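PDB 6NSI: manganese-binding protein from Chlamydia trachomatis, which binds iron, manganese and nickel ions, with a preference for Fe(2+), and delivers them to the permease of the YtgABCD ABC transporter for import into the cytoplasm. Local coordinates for residues A[3-8]-A[49-54]; A[53-58]-A[78-83]; A[226-231]-A[250-255]. All coordinates share one frame; numbering follows the deposited sequence.

Contact 1 (A[3-8]-A[49-54]); sequences YVLSMN and AMSQLI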
ATOM      1  N   TYR A   3     -22.106 -11.572  -6.426  1.00 56.12           N
ATOM      2  CA  TYR A   3     -20.934 -10.779  -6.797  1.00 47.83           C
ATOM      3  C   TYR A   3     -20.589  -9.781  -5.701  1.00 46.70           C
ATOM      4  O   TYR A   3     -21.471  -9.080  -5.190  1.00 40.05           O
ATOM      5  CB  TYR A   3     -21.162 -10.013  -8.100  1.00 48.78           C
ATOM      6  CG  TYR A   3     -21.108 -10.878  -9.333  1.00 54.10           C
ATOM      7  CD1 TYR A   3     -19.893 -11.269  -9.876  1.00 52.83           C
ATOM      8  CD2 TYR A   3     -22.281 -11.315  -9.950  1.00 56.17           C
ATOM      9  CE1 TYR A   3     -19.843 -12.067 -11.006  1.00 62.99           C
ATOM     10  CE2 TYR A   3     -22.242 -12.109 -11.079  1.00 60.25           C
ATOM     11  CZ  TYR A   3     -21.021 -12.482 -11.605  1.00 65.98           C
ATOM     12  OH  TYR A   3     -20.977 -13.275 -12.729  1.00 72.88           O
ATOM     13  N   VAL A   4     -19.301  -9.700  -5.373  1.00 48.31           N
ATOM     14  CA  VAL A   4     -18.769  -8.687  -4.472  1.00 41.96           C
ATOM     15  C   VAL A   4     -17.638  -7.960  -5.196  1.00 40.84           C
ATOM     16  O   VAL A   4     -16.801  -8.597  -5.846  1.00 42.69           O
ATOM     17  CB  VAL A   4     -18.284  -9.306  -3.149  1.00 44.53           C
ATOM     18  CG1 VAL A   4     -17.447  -8.295  -2.358  1.00 39.23           C
ATOM     19  CG2 VAL A   4     -19.477  -9.781  -2.340  1.00 45.98           C
ATOM     20  N   LEU A   5     -17.626  -6.631  -5.099  1.00 40.34           N
ATOM     21  CA  LEU A   5     -16.687  -5.791  -5.836  1.00 39.59           C
ATOM     22  C   LEU A   5     -15.634  -5.221  -4.894  1.00 36.89           C
ATOM     23  O   LEU A   5     -15.964  -4.687  -3.828  1.00 32.79           O
ATOM     24  CB  LEU A   5     -17.413  -4.646  -6.554  1.00 37.54           C
ATOM     25  CG  LEU A   5     -16.510  -3.713  -7.374  1.00 34.74           C
ATOM     26  CD1 LEU A   5     -15.782  -4.479  -8.450  1.00 39.81           C
ATOM     27  CD2 LEU A   5     -17.242  -2.542  -7.994  1.00 35.40           C
ATOM     28  N   SER A   6     -14.369  -5.343  -5.287  1.00 38.53           N
ATOM     29  CA  SER A   6     -13.266  -4.674  -4.614  1.00 32.46           C
ATOM     30  C   SER A   6     -12.643  -3.651  -5.559  1.00 32.80           C
ATOM     31  O   SER A   6     -12.488  -3.912  -6.754  1.00 31.95           O
ATOM     32  CB  SER A   6     -12.201  -5.675  -4.160  1.00 32.82           C
ATOM     33  OG  SER A   6     -12.710  -6.591  -3.202  1.00 33.18           O
ATOM     34  N   MET A   7     -12.267  -2.492  -5.015  1.00 34.29           N
ATOM     35  CA  MET A   7     -11.719  -1.438  -5.869  1.00 29.43           C
ATOM     36  C   MET A   7     -10.393  -1.853  -6.510  1.00 32.10           C
ATOM     37  O   MET A   7     -10.144  -1.541  -7.682  1.00 30.07           O
ATOM     38  CB  MET A   7     -11.556  -0.146  -5.071  1.00 29.57           C
ATOM     39  CG  MET A   7     -12.847   0.662  -4.948  1.00 36.63           C
ATOM     40  SD  MET A   7     -13.538   1.106  -6.559  1.00 35.54           S
ATOM     41  CE  MET A   7     -12.150   1.961  -7.300  1.00 33.67           C
ATOM     42  N   ASN A   8      -9.537  -2.570  -5.773  1.00 31.79           N
ATOM     43  CA  ASN A   8      -8.183  -2.879  -6.241  1.00 29.02           C
ATOM     44  C   ASN A   8      -7.771  -4.259  -5.721  1.00 32.80           C
ATOM     45  O   ASN A   8      -8.514  -4.908  -4.973  1.00 29.64           O
ATOM     46  CB  ASN A   8      -7.196  -1.787  -5.808  1.00 30.66           C
ATOM     47  CG  ASN A   8      -7.096  -1.648  -4.283  1.00 28.12           C
ATOM     48  OD1 ASN A   8      -6.788  -2.612  -3.566  1.00 31.06           O
ATOM     49  ND2 ASN A   8      -7.331  -0.438  -3.789  1.00 25.86           N
ATOM     50  N   ALA A  49     -23.292  -2.174 -10.155  1.00 42.97           N
ATOM     51  CA  ALA A  49     -24.727  -2.426 -10.096  1.00 45.67           C
ATOM     52  C   ALA A  49     -25.031  -3.883  -9.754  1.00 41.87           C
ATOM     53  O   ALA A  49     -25.926  -4.163  -8.946  1.00 41.64           O
ATOM     54  CB  ALA A  49     -25.368  -2.029 -11.424  1.00 37.45           C
ATOM     55  N   MET A  50     -24.296  -4.830 -10.349  1.00 37.91           N
ATOM     56  CA  MET A  50     -24.530  -6.241 -10.051  1.00 43.06           C
ATOM     57  C   MET A  50     -23.928  -6.704  -8.721  1.00 49.42           C
ATOM     58  O   MET A  50     -24.202  -7.835  -8.304  1.00 45.71           O
ATOM     59  CB  MET A  50     -23.985  -7.116 -11.183  1.00 46.39           C
ATOM     60  CG  MET A  50     -22.504  -7.445 -11.058  1.00 51.23           C
ATOM     61  SD  MET A  50     -21.823  -8.247 -12.530  1.00 58.25           S
ATOM     62  CE  MET A  50     -22.017  -6.942 -13.747  1.00 59.30           C
ATOM     63  N   SER A  51     -23.134  -5.876  -8.043  1.00 40.55           N
ATOM     64  CA  SER A  51     -22.435  -6.303  -6.839  1.00 43.93           C
ATOM     65  C   SER A  51     -23.266  -6.074  -5.579  1.00 42.54           C
ATOM     66  O   SER A  51     -24.158  -5.224  -5.533  1.00 40.70           O
ATOM     67  CB  SER A  51     -21.101  -5.572  -6.719  1.00 41.00           C
ATOM     68  OG  SER A  51     -20.159  -6.166  -7.590  1.00 44.39           O
ATOM     69  N   GLN A  52     -22.956  -6.854  -4.540  1.00 44.36           N
ATOM     70  CA  GLN A  52     -23.648  -6.730  -3.259  1.00 43.67           C
ATOM     71  C   GLN A  52     -22.922  -5.810  -2.290  1.00 42.23           C
ATOM     72  O   GLN A  52     -23.559  -5.232  -1.398  1.00 36.60           O
ATOM     73  CB  GLN A  52     -23.819  -8.102  -2.594  1.00 46.42           C
ATOM     74  CG  GLN A  52     -24.640  -9.112  -3.391  1.00 49.77           C
ATOM     75  CD  GLN A  52     -26.029  -8.609  -3.750  1.00 41.06           C
ATOM     76  OE1 GLN A  52     -26.729  -8.027  -2.916  1.00 42.68           O
ATOM     77  NE2 GLN A  52     -26.434  -8.836  -4.998  1.00 41.11           N
ATOM     78  N   LEU A  53     -21.604  -5.692  -2.436  1.00 43.61           N
ATOM     79  CA  LEU A  53     -20.757  -4.883  -1.574  1.00 40.90           C
ATOM     80  C   LEU A  53     -19.641  -4.321  -2.441  1.00 34.58           C
ATOM     81  O   LEU A  53     -19.156  -5.012  -3.342  1.00 38.58           O
ATOM     82  CB  LEU A  53     -20.161  -5.708  -0.422  1.00 45.07           C
ATOM     83  CG  LEU A  53     -21.047  -6.178   0.738  1.00 41.60           C
ATOM     84  CD1 LEU A  53     -20.270  -7.135   1.641  1.00 36.74           C
ATOM     85  CD2 LEU A  53     -21.566  -4.986   1.523  1.00 38.22           C
ATOM     86  N   ILE A  54     -19.246  -3.075  -2.173  1.00 33.95           N
ATOM     87  CA  ILE A  54     -18.138  -2.410  -2.874  1.00 35.40           C
ATOM     88  C   ILE A  54     -17.103  -2.011  -1.834  1.00 35.40           C
ATOM     89  O   ILE A  54     -17.340  -1.095  -1.034  1.00 35.28           O
ATOM     90  CB  ILE A  54     -18.601  -1.182  -3.659  1.00 36.56           C
ATOM     91  CG1 ILE A  54     -19.604  -1.587  -4.741  1.00 36.59           C
ATOM     92  CG2 ILE A  54     -17.395  -0.458  -4.257  1.00 31.70           C
ATOM     93  CD1 ILE A  54     -20.279  -0.400  -5.416  1.00 41.12           C
TER
HETATM   94  O   HOH W   1     -24.805 -10.119  -6.813  1.00 44.22           O
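Tyr3 turns CG anti to its carbonyl carbon (chi1 -75°), while Met50 holds CG between its backbone N and carbonyl carbon (chi1 85°), and the two side chains cross obliquely where helix 44-50 ends beside strand 3-6. Met50 SD lies over the centre of the Tyr3 ring, 4.1 Å from the centroid and only 12° off the ring normal, a face-on Met-aromatic contact; Met50 CG touches Tyr3 CD2 at 4.0 Å. A flexible, polarisable thioether suits the face of a partly exposed ring. Further in, Leu5 and Ile54 form a parallel beta bridge with side chains side by side, Leu5 CD2 being 4.1 Å from Ile54 CG1, as fits branched aliphatic residues in a buried sheet. Ser51 is small enough to bring OG within 3.3 Å of Leu5 CB, and its hydroxyl is hydrogen-bonded to Arg47 O. The backbones are tied by hydrogen bonds from Gln52 N to Tyr3 O (2.8 Å) and from Leu5 N to Leu53 O (2.8 Å). At the outer end, one water accepts from Tyr3 N and Gln52 NE2 and donates to Met50 O (2.8 Å from the water oxygen). The chemistry thus changes along the strand: aliphatic packing inside gives way to a water bridge and a sulfur-aromatic contact where the helix hands over to the next strand, while direct backbone hydrogen bonds occur at both ends.

Contact 2 (A[53-58]-A[78-83]); sequences LIFCNG and VDLGQR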
ATOM      1  N   LEU A  53     -21.604  -5.692  -2.436  1.00 43.61           N
ATOM      2  CA  LEU A  53     -20.757  -4.883  -1.574  1.00 40.90           C
ATOM      3  C   LEU A  53     -19.641  -4.321  -2.441  1.00 34.58           C
ATOM      4  O   LEU A  53     -19.156  -5.012  -3.342  1.00 38.58           O
ATOM      5  CB  LEU A  53     -20.161  -5.708  -0.422  1.00 45.07           C
ATOM      6  CG  LEU A  53     -21.047  -6.178   0.738  1.00 41.60           C
ATOM      7  CD1 LEU A  53     -20.270  -7.135   1.641  1.00 36.74           C
ATOM      8  CD2 LEU A  53     -21.566  -4.986   1.523  1.00 38.22           C
ATOM      9  N   ILE A  54     -19.246  -3.075  -2.173  1.00 33.95           N
ATOM     10  CA  ILE A  54     -18.138  -2.410  -2.874  1.00 35.40           C
ATOM     11  C   ILE A  54     -17.103  -2.011  -1.834  1.00 35.40           C
ATOM     12  O   ILE A  54     -17.340  -1.095  -1.034  1.00 35.28           O
ATOM     13  CB  ILE A  54     -18.601  -1.182  -3.659  1.00 36.56           C
ATOM     14  CG1 ILE A  54     -19.604  -1.587  -4.741  1.00 36.59           C
ATOM     15  CG2 ILE A  54     -17.395  -0.458  -4.257  1.00 31.70           C
ATOM     16  CD1 ILE A  54     -20.279  -0.400  -5.416  1.00 41.12           C
ATOM     17  N   PHE A  55     -15.949  -2.673  -1.861  1.00 34.61           N
ATOM     18  CA  PHE A  55     -14.897  -2.447  -0.877  1.00 35.89           C
ATOM     19  C   PHE A  55     -13.908  -1.398  -1.396  1.00 30.32           C
ATOM     20  O   PHE A  55     -13.265  -1.597  -2.433  1.00 31.52           O
ATOM     21  CB  PHE A  55     -14.195  -3.767  -0.554  1.00 36.92           C
ATOM     22  CG  PHE A  55     -14.985  -4.665   0.365  1.00 39.86           C
ATOM     23  CD1 PHE A  55     -15.654  -5.775  -0.134  1.00 40.46           C
ATOM     24  CD2 PHE A  55     -15.052  -4.402   1.728  1.00 33.94           C
ATOM     25  CE1 PHE A  55     -16.381  -6.608   0.713  1.00 47.32           C
ATOM     26  CE2 PHE A  55     -15.778  -5.236   2.582  1.00 43.12           C
ATOM     27  CZ  PHE A  55     -16.441  -6.333   2.072  1.00 33.88           C
ATOM     28  N   CYS A  56     -13.811  -0.275  -0.675  1.00 30.10           N
ATOM     29  CA  CYS A  56     -12.953   0.855  -1.006  1.00 27.89           C
ATOM     30  C   CYS A  56     -11.869   1.036   0.041  1.00 32.44           C
ATOM     31  O   CYS A  56     -12.047   0.690   1.216  1.00 34.58           O
ATOM     32  CB  CYS A  56     -13.747   2.157  -1.081  1.00 32.37           C
ATOM     33  SG  CYS A  56     -15.109   2.070  -2.222  1.00 42.59           S
ATOM     34  N   ASN A  57     -10.758   1.629  -0.391  1.00 33.11           N
ATOM     35  CA  ASN A  57      -9.687   1.974   0.537  1.00 30.95           C
ATOM     36  C   ASN A  57     -10.057   3.181   1.381  1.00 31.53           C
ATOM     37  O   ASN A  57      -9.709   3.241   2.565  1.00 29.50           O
ATOM     38  CB  ASN A  57      -8.391   2.272  -0.224  1.00 29.90           C
ATOM     39  CG  ASN A  57      -7.207   2.443   0.698  1.00 26.00           C
ATOM     40  OD1 ASN A  57      -6.569   1.465   1.055  1.00 24.01           O
ATOM     41  ND2 ASN A  57      -6.893   3.688   1.081  1.00 28.76           N
ATOM     42  N   GLY A  58     -10.769   4.142   0.788  1.00 30.62           N
ATOM     43  CA  GLY A  58     -10.977   5.426   1.424  1.00 31.20           C
ATOM     44  C   GLY A  58      -9.664   6.191   1.434  1.00 33.58           C
ATOM     45  O   GLY A  58      -8.755   5.930   0.642  1.00 28.33           O
ATOM     46  N   VAL A  78     -18.159  -0.163   1.453  1.00 38.03           N
ATOM     47  CA  VAL A  78     -17.436  -0.390   2.699  1.00 41.23           C
ATOM     48  C   VAL A  78     -16.133   0.399   2.597  1.00 39.62           C
ATOM     49  O   VAL A  78     -15.260   0.060   1.791  1.00 36.30           O
ATOM     50  CB  VAL A  78     -17.160  -1.882   2.932  1.00 38.32           C
ATOM     51  CG1 VAL A  78     -16.248  -2.060   4.137  1.00 38.38           C
ATOM     52  CG2 VAL A  78     -18.465  -2.667   3.095  1.00 36.56           C
ATOM     53  N   ASP A  79     -16.013   1.473   3.386  1.00 41.16           N
ATOM     54  CA  ASP A  79     -14.841   2.355   3.380  1.00 40.79           C
ATOM     55  C   ASP A  79     -13.871   1.856   4.448  1.00 44.17           C
ATOM     56  O   ASP A  79     -13.951   2.228   5.623  1.00 45.73           O
ATOM     57  CB  ASP A  79     -15.255   3.804   3.619  1.00 43.52           C
ATOM     58  CG  ASP A  79     -14.097   4.791   3.455  1.00 40.97           C
ATOM     59  OD1 ASP A  79     -12.949   4.446   3.801  1.00 34.46           O
ATOM     60  OD2 ASP A  79     -14.349   5.927   3.002  1.00 42.11           O
ATOM     61  N   LEU A  80     -12.927   1.017   4.027  1.00 37.02           N
ATOM     62  CA  LEU A  80     -12.068   0.328   4.987  1.00 37.37           C
ATOM     63  C   LEU A  80     -11.237   1.309   5.811  1.00 40.65           C
ATOM     64  O   LEU A  80     -11.092   1.138   7.026  1.00 36.98           O
ATOM     65  CB  LEU A  80     -11.177  -0.677   4.253  1.00 32.13           C
ATOM     66  CG  LEU A  80     -11.940  -1.848   3.616  1.00 38.46           C
ATOM     67  CD1 LEU A  80     -11.086  -2.599   2.596  1.00 36.09           C
ATOM     68  CD2 LEU A  80     -12.458  -2.804   4.703  1.00 40.30           C
ATOM     69  N   GLY A  81     -10.688   2.348   5.170  1.00 38.58           N
ATOM     70  CA  GLY A  81      -9.882   3.319   5.901  1.00 31.94           C
ATOM     71  C   GLY A  81     -10.687   4.140   6.891  1.00 42.69           C
ATOM     72  O   GLY A  81     -10.200   4.478   7.976  1.00 42.23           O
ATOM     73  N   GLN A  82     -11.929   4.478   6.537  1.00 37.10           N
ATOM     74  CA  GLN A  82     -12.768   5.228   7.462  1.00 42.57           C
ATOM     75  C   GLN A  82     -13.187   4.362   8.644  1.00 45.21           C
ATOM     76  O   GLN A  82     -13.186   4.826   9.792  1.00 49.46           O
ATOM     77  CB  GLN A  82     -13.997   5.773   6.741  1.00 40.49           C
ATOM     78  CG  GLN A  82     -14.813   6.723   7.596  1.00 48.34           C
ATOM     79  CD  GLN A  82     -13.993   7.904   8.083  1.00 53.04           C
ATOM     80  OE1 GLN A  82     -13.287   8.546   7.299  1.00 53.57           O
ATOM     81  NE2 GLN A  82     -14.073   8.190   9.384  1.00 55.27           N
ATOM     82  N   ARG A  83     -13.539   3.102   8.387  1.00 41.66           N
ATOM     83  CA  ARG A  83     -13.887   2.199   9.479  1.00 46.91           C
ATOM     84  C   ARG A  83     -12.700   1.984  10.412  1.00 51.94           C
ATOM     85  O   ARG A  83     -12.859   1.959  11.638  1.00 50.08           O
ATOM     86  CB  ARG A  83     -14.392   0.875   8.915  1.00 41.20           C
ATOM     87  CG  ARG A  83     -15.658   1.030   8.082  1.00 35.55           C
ATOM     88  CD  ARG A  83     -16.364  -0.292   7.877  1.00 39.41           C
ATOM     89  NE  ARG A  83     -17.574  -0.131   7.064  1.00 49.40           N
ATOM     90  CZ  ARG A  83     -18.577  -1.012   7.017  1.00 53.49           C
ATOM     91  NH1 ARG A  83     -18.527  -2.126   7.734  1.00 51.84           N
ATOM     92  NH2 ARG A  83     -19.633  -0.779   6.248  1.00 53.60           N
TER
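Val78 gives up the most surface to this contact, chiefly to the ring of Phe55. The two side chains lie side by side and point the same way, and Phe55 CD2 comes to 3.5 Å from Val78 CB while CG1 of the valine reaches the neighbouring CE2 as well. A chi1 of -77° sets Phe55 CG beside the backbone N; the ring beyond it comes nearer the valine and meets Val78 CB and Leu80 CD2 obliquely. A beta-branched residue paired with a broad aromatic suits a buried sheet face, here covered further by helices 9-19 and 107-124. The same CG1 also lies over one face of the Arg83 guanidinium, offset toward its rim.

Cys56, third in buried area, works mainly through its backbone: its N donates to Val78 O (2.9 Å), and its O accepts from Leu80 N (3.0 Å). Val78 N in turn donates to Ile54 O (2.8 Å). This is the parallel ladder of a beta-alpha-beta unit, in which strand 54-56 is connected by helix 65-71 to strand 77-79, an outermost strand of the four-stranded parallel sheet. Cys56 itself points to the other face, a compact side chain beside Met7 and Glu62.

Beyond the strands the pairing runs on into the start of helix 80-85, where Gly81 N donates to Asn57 O (2.9 Å) from above the carbonyl plane. Asp79 is the N-cap, its OD1 accepting from Gln82 N (2.9 Å), and the same oxygen presses to 3.2 Å from Gly58 CA. Gly58, with no side chain and a phi of 70°, lets the carboxylate lie directly against its CA. Glu62 accepts from the backbone N of both Asn57 and Gly58, and the Asn57 side chain lies about 9 Å from the bound iron.

Contact 3 (A[226-231]-A[250-255]); sequences VFLEDT and IRLAKS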
ATOM      1  N   VAL A 226      18.427   3.360  -4.692  1.00 22.94           N
ATOM      2  CA  VAL A 226      17.085   3.922  -4.749  1.00 25.27           C
ATOM      3  C   VAL A 226      16.183   2.900  -5.438  1.00 24.32           C
ATOM      4  O   VAL A 226      16.645   2.050  -6.195  1.00 25.77           O
ATOM      5  CB  VAL A 226      17.081   5.273  -5.495  1.00 28.33           C
ATOM      6  CG1 VAL A 226      18.089   6.233  -4.857  1.00 21.01           C
ATOM      7  CG2 VAL A 226      17.439   5.063  -6.967  1.00 25.22           C
ATOM      8  N   PHE A 227      14.880   3.003  -5.194  1.00 24.54           N
ATOM      9  CA  PHE A 227      13.943   1.959  -5.601  1.00 24.58           C
ATOM     10  C   PHE A 227      12.938   2.480  -6.628  1.00 23.25           C
ATOM     11  O   PHE A 227      12.072   3.295  -6.296  1.00 21.03           O
ATOM     12  CB  PHE A 227      13.207   1.397  -4.386  1.00 24.80           C
ATOM     13  CG  PHE A 227      14.110   0.714  -3.390  1.00 25.54           C
ATOM     14  CD1 PHE A 227      14.779   1.456  -2.410  1.00 22.45           C
ATOM     15  CD2 PHE A 227      14.292  -0.668  -3.430  1.00 24.07           C
ATOM     16  CE1 PHE A 227      15.602   0.824  -1.469  1.00 22.03           C
ATOM     17  CE2 PHE A 227      15.132  -1.317  -2.479  1.00 19.94           C
ATOM     18  CZ  PHE A 227      15.780  -0.568  -1.516  1.00 22.52           C
ATOM     19  N   LEU A 228      13.010   1.941  -7.840  1.00 25.40           N
ATOM     20  CA  LEU A 228      11.965   2.118  -8.843  1.00 23.42           C
ATOM     21  C   LEU A 228      10.705   1.384  -8.427  1.00 24.75           C
ATOM     22  O   LEU A 228      10.762   0.394  -7.699  1.00 22.53           O
ATOM     23  CB  LEU A 228      12.426   1.563 -10.192  1.00 24.58           C
ATOM     24  CG  LEU A 228      13.710   2.201 -10.722  1.00 23.71           C
ATOM     25  CD1 LEU A 228      14.290   1.345 -11.843  1.00 33.88           C
ATOM     26  CD2 LEU A 228      13.379   3.575 -11.232  1.00 29.82           C
ATOM     27  N   GLU A 229       9.556   1.863  -8.925  1.00 25.70           N
ATOM     28  CA  GLU A 229       8.269   1.216  -8.701  1.00 29.78           C
ATOM     29  C   GLU A 229       7.658   0.805 -10.029  1.00 28.22           C
ATOM     30  O   GLU A 229       7.726   1.543 -11.018  1.00 26.92           O
ATOM     31  CB  GLU A 229       7.271   2.121  -7.955  1.00 21.77           C
ATOM     32  CG  GLU A 229       7.779   2.617  -6.608  1.00 19.86           C
ATOM     33  CD  GLU A 229       7.074   3.885  -6.152  1.00 22.39           C
ATOM     34  OE1 GLU A 229       5.910   4.105  -6.572  1.00 20.06           O
ATOM     35  OE2 GLU A 229       7.681   4.654  -5.369  1.00 26.41           O
ATOM     36  N   ASP A 230       7.008  -0.347  -9.992  1.00 30.60           N
ATOM     37  CA  ASP A 230       6.296  -0.895 -11.164  1.00 30.67           C
ATOM     38  C   ASP A 230       5.232   0.126 -11.528  1.00 35.95           C
ATOM     39  O   ASP A 230       4.665   0.710 -10.632  1.00 31.81           O
ATOM     40  CB  ASP A 230       5.584  -2.192 -10.807  1.00 33.83           C
ATOM     41  CG  ASP A 230       5.051  -2.941 -12.010  1.00 36.87           C
ATOM     42  OD1 ASP A 230       5.846  -3.401 -12.780  1.00 40.23           O
ATOM     43  OD2 ASP A 230       3.861  -3.023 -12.149  1.00 36.87           O
ATOM     44  N   THR A 231       5.120   0.449 -12.811  1.00 34.55           N
ATOM     45  CA  THR A 231       4.120   1.358 -13.446  1.00 39.73           C
ATOM     46  C   THR A 231       4.331   2.853 -13.167  1.00 44.58           C
ATOM     47  O   THR A 231       3.641   3.618 -13.793  1.00 45.08           O
ATOM     48  CB  THR A 231       2.655   1.078 -13.082  1.00 44.40           C
ATOM     49  OG1 THR A 231       2.436   1.661 -11.805  1.00 49.67           O
ATOM     50  CG2 THR A 231       2.266  -0.381 -13.055  1.00 45.64           C
ATOM     51  N   ILE A 250      25.905   5.279  -6.341  1.00 45.98           N
ATOM     52  CA  ILE A 250      24.444   5.293  -6.278  1.00 36.04           C
ATOM     53  C   ILE A 250      23.904   4.450  -7.432  1.00 42.92           C
ATOM     54  O   ILE A 250      24.329   4.597  -8.586  1.00 41.16           O
ATOM     55  CB  ILE A 250      23.887   6.731  -6.329  1.00 40.42           C
ATOM     56  CG1 ILE A 250      22.368   6.710  -6.279  1.00 33.29           C
ATOM     57  CG2 ILE A 250      24.315   7.440  -7.607  1.00 44.07           C
ATOM     58  CD1 ILE A 250      21.816   6.023  -5.061  1.00 37.08           C
ATOM     59  N   ARG A 251      22.972   3.555  -7.136  1.00 36.90           N
ATOM     60  CA  ARG A 251      22.457   2.635  -8.134  1.00 36.80           C
ATOM     61  C   ARG A 251      20.953   2.498  -7.955  1.00 35.53           C
ATOM     62  O   ARG A 251      20.389   2.889  -6.929  1.00 28.75           O
ATOM     63  CB  ARG A 251      23.120   1.267  -8.012  1.00 31.75           C
ATOM     64  CG  ARG A 251      22.834   0.629  -6.659  1.00 34.27           C
ATOM     65  CD  ARG A 251      23.733  -0.550  -6.359  1.00 38.50           C
ATOM     66  NE  ARG A 251      23.084  -1.427  -5.390  1.00 47.63           N
ATOM     67  CZ  ARG A 251      23.295  -1.388  -4.077  1.00 47.72           C
ATOM     68  NH1 ARG A 251      24.163  -0.514  -3.549  1.00 38.22           N
ATOM     69  NH2 ARG A 251      22.635  -2.230  -3.289  1.00 39.62           N
ATOM     70  N   LEU A 252      20.309   1.932  -8.972  1.00 27.26           N
ATOM     71  CA  LEU A 252      18.910   1.532  -8.902  1.00 29.47           C
ATOM     72  C   LEU A 252      18.826   0.126  -8.324  1.00 28.26           C
ATOM     73  O   LEU A 252      19.673  -0.723  -8.616  1.00 30.84           O
ATOM     74  CB  LEU A 252      18.258   1.554 -10.291  1.00 32.94           C
ATOM     75  CG  LEU A 252      18.349   2.790 -11.194  1.00 31.98           C
ATOM     76  CD1 LEU A 252      17.959   2.417 -12.628  1.00 38.69           C
ATOM     77  CD2 LEU A 252      17.462   3.934 -10.679  1.00 33.92           C
ATOM     78  N   ALA A 253      17.802  -0.120  -7.507  1.00 27.75           N
ATOM     79  CA  ALA A 253      17.602  -1.464  -6.990  1.00 32.87           C
ATOM     80  C   ALA A 253      17.361  -2.427  -8.144  1.00 31.23           C
ATOM     81  O   ALA A 253      16.885  -2.037  -9.213  1.00 32.17           O
ATOM     82  CB  ALA A 253      16.432  -1.495  -6.007  1.00 30.24           C
ATOM     83  N   LYS A 254      17.719  -3.695  -7.930  1.00 30.16           N
ATOM     84  CA  LYS A 254      17.603  -4.680  -9.000  1.00 42.27           C
ATOM     85  C   LYS A 254      16.147  -4.874  -9.411  1.00 45.69           C
ATOM     86  O   LYS A 254      15.788  -4.690 -10.578  1.00 50.27           O
ATOM     87  CB  LYS A 254      18.227  -6.006  -8.562  1.00 47.62           C
ATOM     88  CG  LYS A 254      19.720  -6.137  -8.850  1.00 61.84           C
ATOM     89  CD  LYS A 254      19.998  -6.297 -10.352  1.00 63.91           C
ATOM     90  CE  LYS A 254      21.178  -5.436 -10.787  1.00 59.68           C
ATOM     91  NZ  LYS A 254      20.973  -4.864 -12.142  1.00 54.58           N
ATOM     92  N   SER A 255      15.274  -5.229  -8.440  1.00 36.27           N
ATOM     93  CA  SER A 255      13.865  -5.464  -8.738  1.00 37.64           C
ATOM     94  C   SER A 255      13.019  -4.258  -8.354  1.00 31.45           C
ATOM     95  O   SER A 255      13.315  -3.579  -7.367  1.00 28.28           O
ATOM     96  CB  SER A 255      13.325  -6.683  -7.977  1.00 35.54           C
ATOM     97  OG  SER A 255      14.266  -7.739  -7.949  1.00 48.16           O
TER
HETATM   98  O   HOH W   2      13.154  -0.981  -6.769  1.00 29.15           O
HETATM   99  O   HOH W   3      14.503  -0.458  -8.643  1.00 32.19           O
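Val226 reaches across with both methyls, each to a different partner. Its CG1 is anti to the carbonyl carbon (chi1 -55°) and meets Ile250 CD1 at 3.7 Å, the two side chains crossing at about a right angle; CG2, held between the backbone N and the carbonyl carbon, touches Leu252 CD2 at 3.9 Å. A beta-branched residue is well suited to serving two neighbours from one backbone position. The isobutyl ends of Leu228 and Leu252, each with CD1 extended (chi2 165°), meet at a slant, Leu228 CD1 lying 3.9 Å from Leu252 CD1. The bond from CA to CB of Phe227 leads away from 250-255, but the ring still has CD2 3.5 Å from Ala253 CB, which approaches obliquely; alanine's single methyl suits so close an approach.

Two hydrogen bonds join the backbones as a parallel pair: Val226 N donates to Arg251 O (3.0 Å) and Ala253 N to Val226 O (2.8 Å). Past this single bridge the two segments part and water takes over: one molecule accepts from Leu228 N and donates to Ala253 O, while a second donates to Leu228 O and to Ser255 O.

Just beyond, Glu229 OE1 is hydrogen-bonded to ND1 of the iron ligand His168 and to Ser259 OG, a second-shell link that probably orients the imidazole. Helix 235-242 packs on Val226, Leu228 and Leu252, whereas helix 266-280 receives Phe227 and Ala253, its Glu280 forming a salt bridge with Arg251; strand 164-165 touches Val226 and Phe227.

How the contacts relate
Contacts 1 and 2 hold the same four-stranded sheet and share Leu53 and Ile54: strand 54-56 pairs with strand 3-6 in one and with strand 77-79 in the other, and Leu5 O probably bonds to Phe55 N between them. Both are largely buried, but contact 1 has a partly solvent-exposed end with sulfur, aromatic ring and water, whereas contact 2 is more thoroughly buried and finishes in a capped helix start. Contact 3, partly buried, lies on the opposite side of the chain's centre, about 34 Å from contact 1 and 31 Å from contact 2 (between centres), in a separate, short parallel pairing of strands 225-226 and 251-252. There apolar packing and bridging waters accompany a single strand bridge.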